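Local atomic coordinates of phosphoribosylformylglycinamidine synthase 2 (Thermus thermophilus, PDB entry 3VIU), a protein that belongs to the PurM-like (AIR synthase-related) family and carries two N-terminal and two C-terminal domains of that type in one chain, with ADP and magnesium bound. Residues A[44-49]-A[525-530]; A[170-175]-A[536-541]; A[485-490]-A[502-507]. All coordinates share one frame; numbering follows the deposited sequence.

Interaction 1 (A[44-49]-A[525-530]). With ADP (adenosine-5'-diphosphate), chain B; PO4 (phosphate ion), chain C.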
loop_
_atom_site.group_PDB
_atom_site.type_symbol
_atom_site.label_atom_id
_atom_site.label_comp_id
_atom_site.label_asym_id
_atom_site.label_seq_id
_atom_site.Cartn_x
_atom_site.Cartn_y
_atom_site.Cartn_z
ATOM N N TYR A 44 16.935 7.636 0.896
ATOM C CA TYR A 44 16.382 7.520 -0.454
ATOM C C TYR A 44 17.361 8.110 -1.473
ATOM O O TYR A 44 16.959 8.785 -2.415
ATOM C CB TYR A 44 15.058 8.284 -0.544
ATOM C CG TYR A 44 13.904 7.610 0.148
ATOM C CD1 TYR A 44 13.931 7.346 1.525
ATOM C CD2 TYR A 44 12.794 7.189 -0.580
ATOM C CE1 TYR A 44 12.879 6.671 2.148
ATOM C CE2 TYR A 44 11.748 6.514 0.032
ATOM C CZ TYR A 44 11.794 6.254 1.387
ATOM O OH TYR A 44 10.755 5.562 1.958
ATOM N N LYS A 45 18.645 7.845 -1.278
ATOM C CA LYS A 45 19.688 8.376 -2.139
ATOM C C LYS A 45 19.572 8.113 -3.643
ATOM O O LYS A 45 19.847 9.000 -4.445
ATOM C CB LYS A 45 21.046 7.906 -1.622
ATOM C CG LYS A 45 21.388 8.486 -0.254
ATOM C CD LYS A 45 22.765 8.051 0.242
ATOM C CE LYS A 45 22.867 6.532 0.345
ATOM N NZ LYS A 45 24.093 6.101 1.066
ATOM N N ASN A 46 19.151 6.919 -4.036
ATOM C CA ASN A 46 19.044 6.619 -5.456
ATOM C C ASN A 46 17.672 6.837 -6.072
ATOM O O ASN A 46 17.535 6.802 -7.296
ATOM C CB ASN A 46 19.485 5.183 -5.717
ATOM C CG ASN A 46 20.950 4.969 -5.415
ATOM O OD1 ASN A 46 21.363 4.899 -4.254
ATOM N ND2 ASN A 46 21.750 4.879 -6.461
ATOM N N SER A 47 16.667 7.083 -5.241
ATOM C CA SER A 47 15.305 7.270 -5.734
ATOM C C SER A 47 14.787 8.700 -5.754
ATOM O O SER A 47 13.913 9.017 -6.557
ATOM C CB SER A 47 14.326 6.409 -4.927
ATOM O OG SER A 47 14.281 6.828 -3.577
ATOM N N ARG A 48 15.310 9.560 -4.882
ATOM C CA ARG A 48 14.850 10.947 -4.834
ATOM C C ARG A 48 14.855 11.659 -6.186
ATOM O O ARG A 48 13.835 12.200 -6.600
ATOM C CB ARG A 48 15.663 11.751 -3.811
ATOM C CG ARG A 48 14.949 11.940 -2.459
ATOM C CD ARG A 48 15.932 11.960 -1.280
ATOM N NE ARG A 48 16.869 13.080 -1.328
ATOM C CZ ARG A 48 17.968 13.173 -0.583
ATOM N NH1 ARG A 48 18.280 12.209 0.276
ATOM N NH2 ARG A 48 18.758 14.233 -0.691
ATOM N N PRO A 49 15.991 11.649 -6.904
ATOM C CA PRO A 49 16.066 12.316 -8.208
ATOM C C PRO A 49 14.947 11.927 -9.176
ATOM O O PRO A 49 14.515 12.743 -9.990
ATOM C CB PRO A 49 17.439 11.894 -8.732
ATOM C CG PRO A 49 18.228 11.703 -7.498
ATOM C CD PRO A 49 17.262 10.970 -6.601
ATOM N N SER A 525 11.499 0.689 -1.179
ATOM C CA SER A 525 12.347 -0.356 -0.621
ATOM C C SER A 525 13.229 -0.882 -1.745
ATOM O O SER A 525 12.729 -1.427 -2.727
ATOM C CB SER A 525 11.498 -1.493 -0.054
ATOM O OG SER A 525 12.327 -2.549 0.381
ATOM N N LEU A 526 14.538 -0.704 -1.607
ATOM C CA LEU A 526 15.475 -1.157 -2.628
ATOM C C LEU A 526 16.328 -2.317 -2.135
ATOM O O LEU A 526 16.212 -2.742 -0.984
ATOM C CB LEU A 526 16.381 -0.005 -3.057
ATOM C CG LEU A 526 15.649 1.211 -3.620
ATOM C CD1 LEU A 526 16.662 2.280 -3.961
ATOM C CD2 LEU A 526 14.828 0.817 -4.851
ATOM N N TYR A 527 17.180 -2.826 -3.019
ATOM C CA TYR A 527 18.074 -3.930 -2.679
ATOM C C TYR A 527 17.335 -5.227 -2.369
ATOM O O TYR A 527 17.820 -6.055 -1.599
ATOM C CB TYR A 527 18.964 -3.543 -1.488
ATOM C CG TYR A 527 19.887 -2.393 -1.792
ATOM C CD1 TYR A 527 21.057 -2.588 -2.535
ATOM C CD2 TYR A 527 19.575 -1.101 -1.380
ATOM C CE1 TYR A 527 21.893 -1.519 -2.863
ATOM C CE2 TYR A 527 20.397 -0.026 -1.700
ATOM C CZ TYR A 527 21.555 -0.240 -2.442
ATOM O OH TYR A 527 22.362 0.828 -2.764
ATOM N N ASN A 528 16.160 -5.397 -2.960
ATOM C CA ASN A 528 15.399 -6.623 -2.755
ATOM C C ASN A 528 15.838 -7.619 -3.815
ATOM O O ASN A 528 15.159 -7.820 -4.817
ATOM C CB ASN A 528 13.897 -6.352 -2.861
ATOM C CG ASN A 528 13.370 -5.572 -1.676
ATOM O OD1 ASN A 528 13.298 -6.096 -0.571
ATOM N ND2 ASN A 528 13.016 -4.307 -1.896
ATOM N N GLU A 529 17.005 -8.213 -3.596
ATOM C CA GLU A 529 17.555 -9.197 -4.512
ATOM C C GLU A 529 18.677 -9.946 -3.819
ATOM O O GLU A 529 19.246 -9.470 -2.837
ATOM C CB GLU A 529 18.101 -8.522 -5.782
ATOM C CG GLU A 529 19.401 -7.747 -5.596
ATOM C CD GLU A 529 19.936 -7.162 -6.904
ATOM O OE1 GLU A 529 19.237 -6.321 -7.505
ATOM O OE2 GLU A 529 21.050 -7.539 -7.334
ATOM N N SER A 530 18.985 -11.128 -4.333
ATOM C CA SER A 530 20.063 -11.934 -3.789
ATOM C C SER A 530 20.646 -12.786 -4.910
ATOM O O SER A 530 19.911 -13.374 -5.709
ATOM C CB SER A 530 19.545 -12.823 -2.663
ATOM O OG SER A 530 18.600 -13.748 -3.154
HETATM P PB ADP B . 8.725 6.717 7.858
HETATM O O1B ADP B . 10.147 6.306 8.024
HETATM O O2B ADP B . 7.840 5.427 7.475
HETATM O O3B ADP B . 8.189 7.392 9.307
HETATM P PA ADP B . 9.789 7.742 5.564
HETATM O O1A ADP B . 10.939 8.576 6.009
HETATM O O2A ADP B . 10.291 6.210 5.390
HETATM O O3A ADP B . 8.579 7.839 6.671
HETATM O "O5'" ADP B . 9.203 8.230 4.118
HETATM C "C5'" ADP B . 9.867 9.443 3.714
HETATM C "C4'" ADP B . 8.888 10.517 3.155
HETATM O "O4'" ADP B . 8.907 10.532 1.691
HETATM C "C3'" ADP B . 7.404 10.299 3.549
HETATM O "O3'" ADP B . 6.754 11.569 3.690
HETATM C "C2'" ADP B . 6.851 9.476 2.386
HETATM O "O2'" ADP B . 5.433 9.609 2.254
HETATM C "C1'" ADP B . 7.628 10.014 1.182
HETATM N N9 ADP B . 7.852 8.970 0.172
HETATM C C8 ADP B . 8.768 7.958 0.239
HETATM N N7 ADP B . 8.704 7.212 -0.826
HETATM C C5 ADP B . 7.746 7.690 -1.647
HETATM C C6 ADP B . 7.230 7.313 -2.914
HETATM N N6 ADP B . 7.738 6.212 -3.580
HETATM N N1 ADP B . 6.235 8.049 -3.455
HETATM C C2 ADP B . 5.727 9.121 -2.826
HETATM N N3 ADP B . 6.185 9.508 -1.634
HETATM C C4 ADP B . 7.179 8.832 -1.017
HETATM P P PO4 C . 12.628 -2.865 3.880
HETATM O O1 PO4 C . 11.198 -3.138 3.616
HETATM O O2 PO4 C . 13.354 -4.147 4.039
HETATM O O3 PO4 C . 13.204 -2.111 2.744
HETATM O O4 PO4 C . 12.758 -2.063 5.123
#
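With CG swung beside its backbone N (chi1 -59°) and the chain extended beyond it, Leu526 sends CD1 up to the CB of Asn46, where the two atoms stop 4.4 Å apart. Tyr527 is turned the same way about its first torsion, so its ring rises toward the turn at 44-49 and comes loosely alongside the side chain of Asn46. The principle illustrated is that a light contact can be framed by firmly held neighbours. No hydrogen bond crosses between the turn joining helix 40-43 to helix 48-51 and the end of strand 519-525 with the loop leading to strand 529-530. Tyr44 leaves the helix with a positive phi, and its carbonyl receives Arg48 N at 3.1 Å. Its ring meets the adenine obliquely, CE2 of Tyr44 lying 3.2 Å from N7 of ADP, while its hydroxyl makes a weak bond with Val524. On the other segment, Ser525 OG donates to O3 of the phosphate ion at 2.6 Å and accepts ND2 of Asn528 at 3.0 Å. That second bond is nearly straight (170°), with OG close to the plane of the Asn528 amide. Ser86 OG and the backbone N atoms of Asn88 and His89 also bond the phosphate, which probably comes from the crystallisation liquor. Chemically, then, 44-49 and 525-530 share a small, mainly apolar meeting, while polar groups find partners elsewhere, such as Glu14 for Lys45, Ser491 for Glu529 and the phosphate for Ser525; donating one bond and accepting another probably restricts the rotation of the serine hydroxyl.

Interaction 2 (A[170-175]-A[536-541])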
loop_
_atom_site.group_PDB
_atom_site.type_symbol
_atom_site.label_atom_id
_atom_site.label_comp_id
_atom_site.label_asym_id
_atom_site.label_seq_id
_atom_site.Cartn_x
_atom_site.Cartn_y
_atom_site.Cartn_z
ATOM N N ASN A 170 13.451 -13.015 -1.923
ATOM C CA ASN A 170 13.095 -11.791 -1.225
ATOM C C ASN A 170 11.590 -11.569 -1.206
ATOM O O ASN A 170 11.029 -10.998 -2.139
ATOM C CB ASN A 170 13.786 -10.596 -1.884
ATOM C CG ASN A 170 15.297 -10.775 -1.986
ATOM O OD1 ASN A 170 15.790 -11.598 -2.759
ATOM N ND2 ASN A 170 16.037 -10.004 -1.198
ATOM N N PRO A 171 10.910 -12.029 -0.143
ATOM C CA PRO A 171 9.464 -11.829 -0.085
ATOM C C PRO A 171 9.152 -10.358 0.196
ATOM O O PRO A 171 10.031 -9.589 0.602
ATOM C CB PRO A 171 9.041 -12.757 1.053
ATOM C CG PRO A 171 10.217 -12.693 1.974
ATOM C CD PRO A 171 11.380 -12.806 1.017
ATOM N N LEU A 172 7.908 -9.961 -0.028
ATOM C CA LEU A 172 7.531 -8.584 0.225
ATOM C C LEU A 172 6.355 -8.502 1.175
ATOM O O LEU A 172 5.405 -9.278 1.082
ATOM C CB LEU A 172 7.165 -7.868 -1.077
ATOM C CG LEU A 172 8.222 -7.685 -2.167
ATOM C CD1 LEU A 172 7.623 -6.852 -3.283
ATOM C CD2 LEU A 172 9.461 -7.003 -1.607
ATOM N N VAL A 173 6.431 -7.558 2.098
ATOM C CA VAL A 173 5.357 -7.337 3.046
ATOM C C VAL A 173 5.190 -5.834 3.212
ATOM O O VAL A 173 6.011 -5.170 3.851
ATOM C CB VAL A 173 5.660 -7.969 4.414
ATOM C CG1 VAL A 173 4.473 -7.762 5.344
ATOM C CG2 VAL A 173 5.972 -9.452 4.246
ATOM N N ASN A 174 4.141 -5.299 2.602
ATOM C CA ASN A 174 3.848 -3.873 2.688
ATOM C C ASN A 174 2.498 -3.703 3.379
ATOM O O ASN A 174 1.559 -4.466 3.130
ATOM C CB ASN A 174 3.788 -3.254 1.290
ATOM C CG ASN A 174 5.167 -3.043 0.676
ATOM O OD1 ASN A 174 6.059 -3.891 0.800
ATOM N ND2 ASN A 174 5.340 -1.914 -0.009
ATOM N N ALA A 175 2.396 -2.716 4.257
ATOM C CA ALA A 175 1.139 -2.484 4.949
ATOM C C ALA A 175 0.652 -1.066 4.699
ATOM O O ALA A 175 1.402 -0.097 4.834
ATOM C CB ALA A 175 1.302 -2.729 6.441
ATOM N N PRO A 536 10.475 -9.130 -9.070
ATOM C CA PRO A 536 9.797 -8.423 -10.158
ATOM C C PRO A 536 9.597 -6.998 -9.662
ATOM O O PRO A 536 9.315 -6.800 -8.490
ATOM C CB PRO A 536 8.466 -9.162 -10.271
ATOM C CG PRO A 536 8.842 -10.561 -9.903
ATOM C CD PRO A 536 9.736 -10.348 -8.691
ATOM N N PRO A 537 9.771 -5.992 -10.528
ATOM C CA PRO A 537 9.572 -4.616 -10.059
ATOM C C PRO A 537 8.175 -4.562 -9.444
ATOM O O PRO A 537 7.214 -5.023 -10.048
ATOM C CB PRO A 537 9.688 -3.796 -11.337
ATOM C CG PRO A 537 10.686 -4.582 -12.131
ATOM C CD PRO A 537 10.215 -6.011 -11.931
ATOM N N THR A 538 8.062 -4.015 -8.242
ATOM C CA THR A 538 6.769 -3.993 -7.587
ATOM C C THR A 538 6.325 -2.645 -7.034
ATOM O O THR A 538 6.819 -2.180 -6.004
ATOM C CB THR A 538 6.734 -5.031 -6.445
ATOM O OG1 THR A 538 7.002 -6.329 -6.977
ATOM C CG2 THR A 538 5.371 -5.057 -5.786
ATOM N N ALA A 539 5.382 -2.021 -7.726
ATOM C CA ALA A 539 4.837 -0.754 -7.277
ATOM C C ALA A 539 3.437 -1.060 -6.753
ATOM O O ALA A 539 2.488 -1.202 -7.529
ATOM C CB ALA A 539 4.770 0.241 -8.432
HETATM N N MSE A 540 3.318 -1.184 -5.438
HETATM C CA MSE A 540 2.029 -1.455 -4.824
HETATM C C MSE A 540 1.314 -0.130 -4.648
HETATM O O MSE A 540 1.655 0.672 -3.787
HETATM C CB MSE A 540 2.234 -2.176 -3.499
HETATM C CG MSE A 540 2.803 -3.567 -3.712
HETATM SE SE MSE A 540 3.707 -4.309 -2.171
HETATM C CE MSE A 540 3.457 -6.198 -2.572
ATOM N N VAL A 541 0.329 0.091 -5.507
ATOM C CA VAL A 541 -0.445 1.317 -5.526
ATOM C C VAL A 541 -1.714 1.257 -4.698
ATOM O O VAL A 541 -2.577 0.414 -4.925
ATOM C CB VAL A 541 -0.829 1.678 -6.974
ATOM C CG1 VAL A 541 -1.644 2.968 -7.005
ATOM C CG2 VAL A 541 0.438 1.811 -7.819
#
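One face of the Asn174 amide is covered by the selenium of Met540, modelled as selenomethionine. SE sits almost straight above CG of Asn174 at 3.4 Å, with CB and both terminal amide atoms only slightly farther off, so the contact is over the flat of the group and not at its rim. At the outer edge of the same amide comes the side chain of Asn488, and Asn88 also touches Asn174. The setting is a face-to-face packing of two six-stranded sheets, one from each PurM-like N-terminal domain, whose strands follow the same order. Strand 172-175 and strand 538-541, corresponding members of the two sheets, run nearly in the same direction, 24° apart, with their axes 9.7 Å from each other. That spacing is too wide for backbone pairing, and side chains from both strands bridge it instead. Such an internal pairing of domains is consistent with a single chain reproducing the dimer of simpler relatives. Met540 spans the gap because its chain stays extended beyond CG: chi2 (158°) carries selenium across to the opposite strand, and chi3 (154°) sets the terminal CE near Leu172, 4.3 Å from CD1 of that residue, an apolar touch. Leu172 itself meets Thr538 tip to tip, its CG held beside the backbone N (chi1 -63°). Ser123 and Arg125, of strand 116-126, add further contacts along Met540. The hydroxyl of Thr538 is buried but well supplied: it is hydrogen-bonded to Tyr167 OH and donates to Pro536 O at 2.8 Å, reaching that oxygen from above the carbonyl plane. CD1 of Leu172 rests against OG1, CB and CG2 of Thr538, each at 3.8 Å.

Interaction 3 (A[485-490]-A[502-507]). With ADP (adenosine-5'-diphosphate), chain B.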
loop_
_atom_site.group_PDB
_atom_site.type_symbol
_atom_site.label_atom_id
_atom_site.label_comp_id
_atom_site.label_asym_id
_atom_site.label_seq_id
_atom_site.Cartn_x
_atom_site.Cartn_y
_atom_site.Cartn_z
ATOM N N ASP A 485 2.199 5.032 -3.174
ATOM C CA ASP A 485 2.919 3.974 -3.866
ATOM C C ASP A 485 4.055 3.387 -3.053
ATOM O O ASP A 485 4.964 4.101 -2.617
ATOM C CB ASP A 485 3.480 4.485 -5.193
ATOM C CG ASP A 485 4.508 5.577 -5.003
ATOM O OD1 ASP A 485 5.640 5.440 -5.519
ATOM O OD2 ASP A 485 4.184 6.580 -4.337
ATOM N N GLY A 486 3.990 2.077 -2.841
ATOM C CA GLY A 486 5.034 1.395 -2.116
ATOM C C GLY A 486 5.917 0.741 -3.158
ATOM O O GLY A 486 5.562 -0.293 -3.712
ATOM N N LEU A 487 7.060 1.352 -3.452
ATOM C CA LEU A 487 7.970 0.786 -4.437
ATOM C C LEU A 487 8.881 -0.257 -3.796
ATOM O O LEU A 487 9.414 -0.042 -2.707
ATOM C CB LEU A 487 8.821 1.892 -5.070
ATOM C CG LEU A 487 8.068 3.082 -5.684
ATOM C CD1 LEU A 487 9.069 3.998 -6.371
ATOM C CD2 LEU A 487 7.008 2.603 -6.678
ATOM N N ASN A 488 9.044 -1.387 -4.477
ATOM C CA ASN A 488 9.907 -2.480 -4.023
ATOM C C ASN A 488 10.660 -2.971 -5.252
ATOM O O ASN A 488 10.051 -3.425 -6.218
ATOM C CB ASN A 488 9.068 -3.617 -3.454
ATOM C CG ASN A 488 8.137 -3.156 -2.352
ATOM O OD1 ASN A 488 8.507 -3.124 -1.184
ATOM N ND2 ASN A 488 6.925 -2.778 -2.727
ATOM N N LEU A 489 11.982 -2.864 -5.220
ATOM C CA LEU A 489 12.815 -3.282 -6.337
ATOM C C LEU A 489 14.144 -3.863 -5.880
ATOM O O LEU A 489 14.439 -3.931 -4.679
ATOM C CB LEU A 489 13.084 -2.100 -7.268
ATOM C CG LEU A 489 11.868 -1.564 -8.030
ATOM C CD1 LEU A 489 11.444 -0.241 -7.410
ATOM C CD2 LEU A 489 12.198 -1.386 -9.506
ATOM N N GLY A 490 14.938 -4.296 -6.853
ATOM C CA GLY A 490 16.234 -4.854 -6.551
ATOM C C GLY A 490 17.189 -3.700 -6.364
ATOM O O GLY A 490 16.772 -2.546 -6.221
ATOM N N ALA A 502 13.569 3.240 -12.600
ATOM C CA ALA A 502 13.263 4.387 -13.428
ATOM C C ALA A 502 11.966 4.176 -14.206
ATOM O O ALA A 502 11.112 5.064 -14.229
ATOM C CB ALA A 502 14.432 4.671 -14.376
ATOM N N GLU A 503 11.816 3.010 -14.836
ATOM C CA GLU A 503 10.603 2.721 -15.602
ATOM C C GLU A 503 9.372 2.647 -14.694
ATOM O O GLU A 503 8.276 3.054 -15.082
ATOM C CB GLU A 503 10.749 1.401 -16.359
ATOM C CG GLU A 503 11.713 1.448 -17.531
ATOM C CD GLU A 503 11.163 2.243 -18.683
ATOM O OE1 GLU A 503 11.695 3.335 -18.971
ATOM O OE2 GLU A 503 10.182 1.771 -19.295
ATOM N N THR A 504 9.552 2.118 -13.488
ATOM C CA THR A 504 8.449 2.010 -12.551
ATOM C C THR A 504 7.951 3.412 -12.222
ATOM O O THR A 504 6.756 3.690 -12.290
ATOM C CB THR A 504 8.890 1.289 -11.261
ATOM O OG1 THR A 504 9.232 -0.070 -11.574
ATOM C CG2 THR A 504 7.772 1.304 -10.217
ATOM N N ILE A 505 8.868 4.308 -11.883
ATOM C CA ILE A 505 8.468 5.667 -11.571
ATOM C C ILE A 505 7.845 6.385 -12.784
ATOM O O ILE A 505 6.859 7.107 -12.640
ATOM C CB ILE A 505 9.655 6.469 -11.005
ATOM C CG1 ILE A 505 9.996 5.928 -9.604
ATOM C CG2 ILE A 505 9.313 7.961 -10.976
ATOM C CD1 ILE A 505 11.069 6.698 -8.841
ATOM N N ALA A 506 8.402 6.177 -13.976
ATOM C CA ALA A 506 7.851 6.809 -15.170
ATOM C C ALA A 506 6.444 6.259 -15.414
ATOM O O ALA A 506 5.558 6.977 -15.873
ATOM C CB ALA A 506 8.747 6.543 -16.386
ATOM N N GLY A 507 6.245 4.984 -15.102
ATOM C CA GLY A 507 4.940 4.383 -15.284
ATOM C C GLY A 507 3.870 5.077 -14.456
ATOM O O GLY A 507 2.803 5.409 -14.966
HETATM P PB ADP B . 8.725 6.717 7.858
HETATM O O1B ADP B . 10.147 6.306 8.024
HETATM O O2B ADP B . 7.840 5.427 7.475
HETATM O O3B ADP B . 8.189 7.392 9.307
HETATM P PA ADP B . 9.789 7.742 5.564
HETATM O O1A ADP B . 10.939 8.576 6.009
HETATM O O2A ADP B . 10.291 6.210 5.390
HETATM O O3A ADP B . 8.579 7.839 6.671
HETATM O "O5'" ADP B . 9.203 8.230 4.118
HETATM C "C5'" ADP B . 9.867 9.443 3.714
HETATM C "C4'" ADP B . 8.888 10.517 3.155
HETATM O "O4'" ADP B . 8.907 10.532 1.691
HETATM C "C3'" ADP B . 7.404 10.299 3.549
HETATM O "O3'" ADP B . 6.754 11.569 3.690
HETATM C "C2'" ADP B . 6.851 9.476 2.386
HETATM O "O2'" ADP B . 5.433 9.609 2.254
HETATM C "C1'" ADP B . 7.628 10.014 1.182
HETATM N N9 ADP B . 7.852 8.970 0.172
HETATM C C8 ADP B . 8.768 7.958 0.239
HETATM N N7 ADP B . 8.704 7.212 -0.826
HETATM C C5 ADP B . 7.746 7.690 -1.647
HETATM C C6 ADP B . 7.230 7.313 -2.914
HETATM N N6 ADP B . 7.738 6.212 -3.580
HETATM N N1 ADP B . 6.235 8.049 -3.455
HETATM C C2 ADP B . 5.727 9.121 -2.826
HETATM N N3 ADP B . 6.185 9.508 -1.634
HETATM C C4 ADP B . 7.179 8.832 -1.017
#
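Behind the adenine pocket of ADP, Leu487 joins the strand and helix of a beta-alpha-beta unit, and shows how one side chain can serve a ligand on one flank and the fold on another. Its CG and CD1 both lie 3.8 Å from N6 of ADP, and the two methyls also reach the helix. CD2 of Leu487 passes CG2 of Thr504 at 3.8 Å, the side chains sliding by in opposite directions; CD1 of Leu487 meets CG1 of Ile505 at 3.9 Å, crossing it at about a right angle. Farther along, Leu489 brings CD2 to within 3.8 Å of OG1 of Thr504, a hydroxyl hydrogen-bonded to Glu500 O one helical turn back. Asp485 supplies this segment's polar contact with the adenine: a chi1 of 64° sets its carboxylate between the backbone N and the carbonyl carbon, near N1 and N6, tilted out of the adenine plane. There OD1 of Asp485 accepts N6 of ADP at 3.0 Å (145°), and OD2 of Asp485 lies 2.7 Å from N1 of ADP. Leu508 extends the helical surface that receives Asp485 and Leu487, and Pro458 of helix 458-475 touches Thr504. Strand 479-488 runs between 519-525 and 538-548, whose Val524 and Ala539 touch Leu487.

The three contacts cluster about one sheet of the second PurM-like N-terminal domain. The centres of interactions 1 and 3 are 9 Å apart, those of interactions 2 and 3 are 10 Å apart, and those of interactions 1 and 2 are 13 Å apart. Along the chain, 44-49 and 170-175 come first, then both halves of interaction 3, then 525-530 and 536-541, so interactions 1 and 2 interleave and each spans interaction 3. Strand 479-488 links them: Leu487 O and Leu489 O probably accept Ser525 N and Asn528 N, and Asn488 N probably bonds Thr538 O. Interactions 1 and 3 both border ADP, whose site thus joins distant parts of the sequence, while interaction 2 ties together the two N-terminal domains.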